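Local coordinates for protein aminopeptidase (Aneurinibacillus sp. AM-1, PDB 5IB9) that probably acts as a zinc-dependent aminopeptidase, removing single residues from the amino-terminal end of peptides, at residues K320-V323 with T324-A328; R253-S256 with K257-T260. All coordinates share one frame; numbering follows the deposited sequence.

How the contacts relate
Contact 1 and contact 2 are local arrangements at opposite kinds of helix end within the peptidase M28 region, their centres about 22 Å apart and their nearest atoms about 10 Å apart. They hold different elements: contact 1 opens helix 322-334, whereas contact 2 closes helix 238-256 and leads towards strand 263-269. Both are partly buried, through V323, T324 and L326 in contact 1 and V254, M255 and L258 in contact 2, whose centre lies farther from that of the chain (about 28 against 21 Å). At the helix start, side-chain oxygens of N321 and T324 take backbone N-H groups; at the helix end, S256 and tightened backbone turns serve carbonyls, with water between the outer cationic side chains of R253 and K257.

Contact 1: K320-V323 with T324-A328; sequences KNRV and TDLGA
N321 and T324 close a capping box at the start of helix 322-334, each side chain accepting from the other's backbone N-H. From T324 CB, which lies 4.1 Å from N321 O, the side chain forks. The hydroxyl branch stands between the backbone N and the carbonyl carbon (chi1 65°), and this turns OG1 back to receive N321 N at 3.0 Å, a nearly straight bond with an N-H...O angle of 161°. OG1 is also hydrogen-bonded to the hydroxyl of Y412. The other branch, CG2, reaches to 4.1 Å from N321 OD1. That oxygen takes T324 N at 3.1 Å, with the donor tilted 29° from the carbonyl plane, and V323 N more weakly, so one amide oxygen serves two N-H groups of the first turn. The cap thereby passes into regular helix, D325 N bonding to N321 O at 2.9 Å. N321 ND2 is anchored on A358 O, and D325 OD1 shares the Y412 hydroxyl. On the inner side, T324 packs on M313 and T315 of strand 310-315, V323 on A359 and F361 of strand 358-364, and V323 and L326 together on F298 of strand 294-300.

Contact 2: R253-S256 with K257-T260; sequences RVMS and KLKT
K257 N and L258 N bond back to V254 O and M255 O as helix 238-256 gives way to the loop before strand 263-269. The two bonds measure 3.0 Å for K257 N to V254 O and 3.1 Å for L258 N to M255 O. Each spans three residues, tighter than the four of an alpha-helix.

A side-chain bond adds to these backbone ones: S256 OG donates to R253 O at 2.7 Å, lying in the carbonyl plane on a lone pair. The hydroxyl can turn back one helical turn because OG stands between its own N and carbonyl carbon (chi1 74°). An alanine here would lose this bond and would probably leave R253 O without its short hydroxyl partner, relying more on the weak bond from S256 N. The three-residue backbone bonds are of the 3-10 kind, common where an alpha-helix runs out, and S256 OG adds a side-chain donor in the last turn; the first turn of this same helix carries D240, a ligand of both active-site zinc ions.

Apolar packing occupies the inner side. L258 CD1 comes to 4.2 Å from V254 CG1, the two side chains running alongside each other, and to 4.3 Å from M255 SD. I9 of helix 6-10 touches all three, while Y397 of helix 382-400 touches M255 and L258.

Charge and water govern the outer side. The bent K257 side chain brings CE to 3.6 Å from R253 NH1, and the like charges of R253 NH1 and K257 NZ stand 4.4 Å apart without touching. A water at the guanidinium edge accepts from both R253 NH1 and K257 NZ, probably easing the repulsion, and E250 forms a salt bridge with R253 NH2.

Contact 1: K320-V323 with T324-A328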
loop_
_atom_site.group_PDB
_atom_site.type_symbol
_atom_site.label_atom_id
_atom_site.label_comp_id
_atom_site.label_asym_id
_atom_site.label_seq_id
_atom_site.Cartn_x
_atom_site.Cartn_y
_atom_site.Cartn_z
ATOM N N LYS A 320 6.818 -6.981 -27.660
ATOM C CA LYS A 320 7.801 -5.865 -27.791
ATOM C C LYS A 320 7.282 -4.535 -27.267
ATOM O O LYS A 320 6.068 -4.249 -27.368
ATOM C CB LYS A 320 8.211 -5.634 -29.240
ATOM C CG LYS A 320 8.842 -6.843 -29.855
ATOM C CD LYS A 320 9.208 -6.483 -31.314
ATOM C CE LYS A 320 10.104 -7.641 -31.856
ATOM N NZ LYS A 320 9.930 -7.606 -33.337
ATOM N N ASN A 321 8.164 -3.680 -26.730
ATOM C CA ASN A 321 7.720 -2.335 -26.362
ATOM C C ASN A 321 8.853 -1.358 -26.562
ATOM O O ASN A 321 9.889 -1.736 -27.131
ATOM C CB ASN A 321 7.173 -2.267 -24.935
ATOM C CG ASN A 321 8.181 -2.743 -23.905
ATOM O OD1 ASN A 321 9.336 -2.364 -24.007
ATOM N ND2 ASN A 321 7.757 -3.575 -22.915
ATOM N N ARG A 322 8.708 -0.104 -26.195
ATOM C CA ARG A 322 9.760 0.849 -26.487
ATOM C C ARG A 322 11.097 0.474 -25.821
ATOM O O ARG A 322 12.129 0.707 -26.365
ATOM C CB ARG A 322 9.308 2.237 -26.076
ATOM C CG ARG A 322 10.389 3.366 -26.369
ATOM C CD ARG A 322 9.989 4.729 -25.901
ATOM N NE ARG A 322 8.801 5.204 -26.583
ATOM C CZ ARG A 322 7.625 5.291 -26.033
ATOM N NH1 ARG A 322 7.412 4.945 -24.790
ATOM N NH2 ARG A 322 6.651 5.704 -26.761
ATOM N N VAL A 323 11.017 -0.142 -24.652
ATOM C CA VAL A 323 12.301 -0.479 -23.982
ATOM C C VAL A 323 12.985 -1.621 -24.779
ATOM O O VAL A 323 14.223 -1.613 -24.947
ATOM C CB VAL A 323 12.013 -0.940 -22.530
ATOM C CG1 VAL A 323 13.303 -1.475 -21.826
ATOM C CG2 VAL A 323 11.537 0.233 -21.716
ATOM N N THR A 324 12.243 -2.646 -25.185
ATOM C CA THR A 324 12.901 -3.712 -25.957
ATOM C C THR A 324 13.330 -3.176 -27.324
ATOM O O THR A 324 14.390 -3.642 -27.856
ATOM C CB THR A 324 12.113 -5.013 -26.132
ATOM O OG1 THR A 324 10.921 -4.726 -26.921
ATOM C CG2 THR A 324 11.730 -5.558 -24.771
ATOM N N ASP A 325 12.617 -2.203 -27.905
ATOM C CA ASP A 325 13.105 -1.616 -29.174
ATOM C C ASP A 325 14.439 -0.910 -28.998
ATOM O O ASP A 325 15.349 -0.993 -29.861
ATOM C CB ASP A 325 12.060 -0.632 -29.741
ATOM C CG ASP A 325 10.846 -1.287 -30.274
ATOM O OD1 ASP A 325 10.813 -2.471 -30.568
ATOM O OD2 ASP A 325 9.845 -0.523 -30.452
ATOM N N LEU A 326 14.592 -0.159 -27.879
ATOM C CA LEU A 326 15.832 0.610 -27.650
ATOM C C LEU A 326 16.977 -0.395 -27.310
ATOM O O LEU A 326 18.080 -0.179 -27.778
ATOM C CB LEU A 326 15.676 1.588 -26.478
ATOM C CG LEU A 326 14.857 2.840 -26.854
ATOM C CD1 LEU A 326 14.371 3.543 -25.498
ATOM C CD2 LEU A 326 15.581 3.805 -27.881
ATOM N N GLY A 327 16.660 -1.464 -26.522
ATOM C CA GLY A 327 17.677 -2.457 -26.150
ATOM C C GLY A 327 18.113 -3.187 -27.419
ATOM O O GLY A 327 19.365 -3.353 -27.598
ATOM N N ALA A 328 17.165 -3.522 -28.303
ATOM C CA ALA A 328 17.542 -4.208 -29.539
ATOM C C ALA A 328 18.309 -3.308 -30.414
ATOM O O ALA A 328 19.299 -3.767 -31.057
ATOM C CB ALA A 328 16.316 -4.752 -30.288
#

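Contact 2: R253-S256 with K257-T260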
loop_
_atom_site.group_PDB
_atom_site.type_symbol
_atom_site.label_atom_id
_atom_site.label_comp_id
_atom_site.label_asym_id
_atom_site.label_seq_id
_atom_site.Cartn_x
_atom_site.Cartn_y
_atom_site.Cartn_z
ATOM N N ARG A 253 26.694 7.333 -12.951
ATOM C CA ARG A 253 27.940 8.092 -13.005
ATOM C C ARG A 253 28.195 8.478 -14.421
ATOM O O ARG A 253 28.516 9.653 -14.735
ATOM C CB ARG A 253 29.013 7.199 -12.512
ATOM C CG ARG A 253 30.375 7.990 -12.376
ATOM C CD ARG A 253 31.546 7.062 -12.026
ATOM N NE ARG A 253 31.893 6.338 -13.238
ATOM C CZ ARG A 253 32.531 6.832 -14.286
ATOM N NH1 ARG A 253 33.024 8.082 -14.204
ATOM N NH2 ARG A 253 32.680 6.058 -15.400
ATOM N N VAL A 254 28.027 7.540 -15.346
ATOM C CA VAL A 254 28.252 7.894 -16.788
ATOM C C VAL A 254 27.366 9.033 -17.232
ATOM O O VAL A 254 27.852 9.984 -17.889
ATOM C CB VAL A 254 28.024 6.636 -17.686
ATOM C CG1 VAL A 254 27.954 7.047 -19.199
ATOM C CG2 VAL A 254 29.199 5.687 -17.466
ATOM N N MET A 255 26.051 8.986 -16.920
ATOM C CA MET A 255 25.143 9.973 -17.438
ATOM C C MET A 255 25.433 11.303 -16.740
ATOM O O MET A 255 25.109 12.373 -17.334
ATOM C CB MET A 255 23.678 9.596 -17.190
ATOM C CG MET A 255 23.383 8.323 -17.943
ATOM S SD MET A 255 23.367 8.664 -19.742
ATOM C CE MET A 255 22.734 7.037 -20.228
ATOM N N SER A 256 26.117 11.301 -15.616
ATOM C CA SER A 256 26.405 12.606 -14.940
ATOM C C SER A 256 27.397 13.416 -15.783
ATOM O O SER A 256 27.513 14.660 -15.592
ATOM C CB SER A 256 26.934 12.445 -13.530
ATOM O OG SER A 256 28.273 12.009 -13.478
ATOM N N LYS A 257 28.130 12.762 -16.665
ATOM C CA LYS A 257 29.079 13.436 -17.576
ATOM C C LYS A 257 28.494 13.999 -18.839
ATOM O O LYS A 257 29.241 14.537 -19.668
ATOM C CB LYS A 257 30.188 12.423 -17.951
ATOM C CG LYS A 257 30.828 11.579 -16.848
ATOM C CD LYS A 257 31.374 12.410 -15.688
ATOM C CE LYS A 257 32.084 11.554 -14.686
ATOM N NZ LYS A 257 32.605 12.366 -13.523
ATOM N N LEU A 258 27.204 13.813 -19.088
ATOM C CA LEU A 258 26.546 14.093 -20.349
ATOM C C LEU A 258 25.286 14.981 -20.257
ATOM O O LEU A 258 24.581 14.973 -19.266
ATOM C CB LEU A 258 26.131 12.754 -21.071
ATOM C CG LEU A 258 27.302 11.803 -21.204
ATOM C CD1 LEU A 258 26.894 10.361 -21.496
ATOM C CD2 LEU A 258 28.287 12.255 -22.288
ATOM N N LYS A 259 25.056 15.813 -21.260
ATOM C CA LYS A 259 23.839 16.564 -21.362
ATOM C C LYS A 259 22.736 15.621 -21.748
ATOM O O LYS A 259 22.928 14.642 -22.529
ATOM C CB LYS A 259 24.003 17.611 -22.443
ATOM C CG LYS A 259 25.132 18.577 -22.176
ATOM C CD LYS A 259 25.018 19.373 -20.868
ATOM C CE LYS A 259 24.152 20.624 -20.949
ATOM N NZ LYS A 259 23.929 21.190 -19.538
ATOM N N THR A 260 21.550 15.848 -21.154
ATOM C CA THR A 260 20.386 15.022 -21.425
ATOM C C THR A 260 19.143 15.850 -21.597
ATOM O O THR A 260 18.981 16.905 -20.934
ATOM C CB THR A 260 20.147 13.986 -20.266
ATOM O OG1 THR A 260 20.061 14.716 -19.015
ATOM C CG2 THR A 260 21.302 12.908 -20.245
HETATM O O HOH W 1 33.395 9.917 -11.976
HETATM O O HOH W 2 30.353 12.121 -11.522
HETATM O O HOH W 3 30.111 13.187 -12.149
#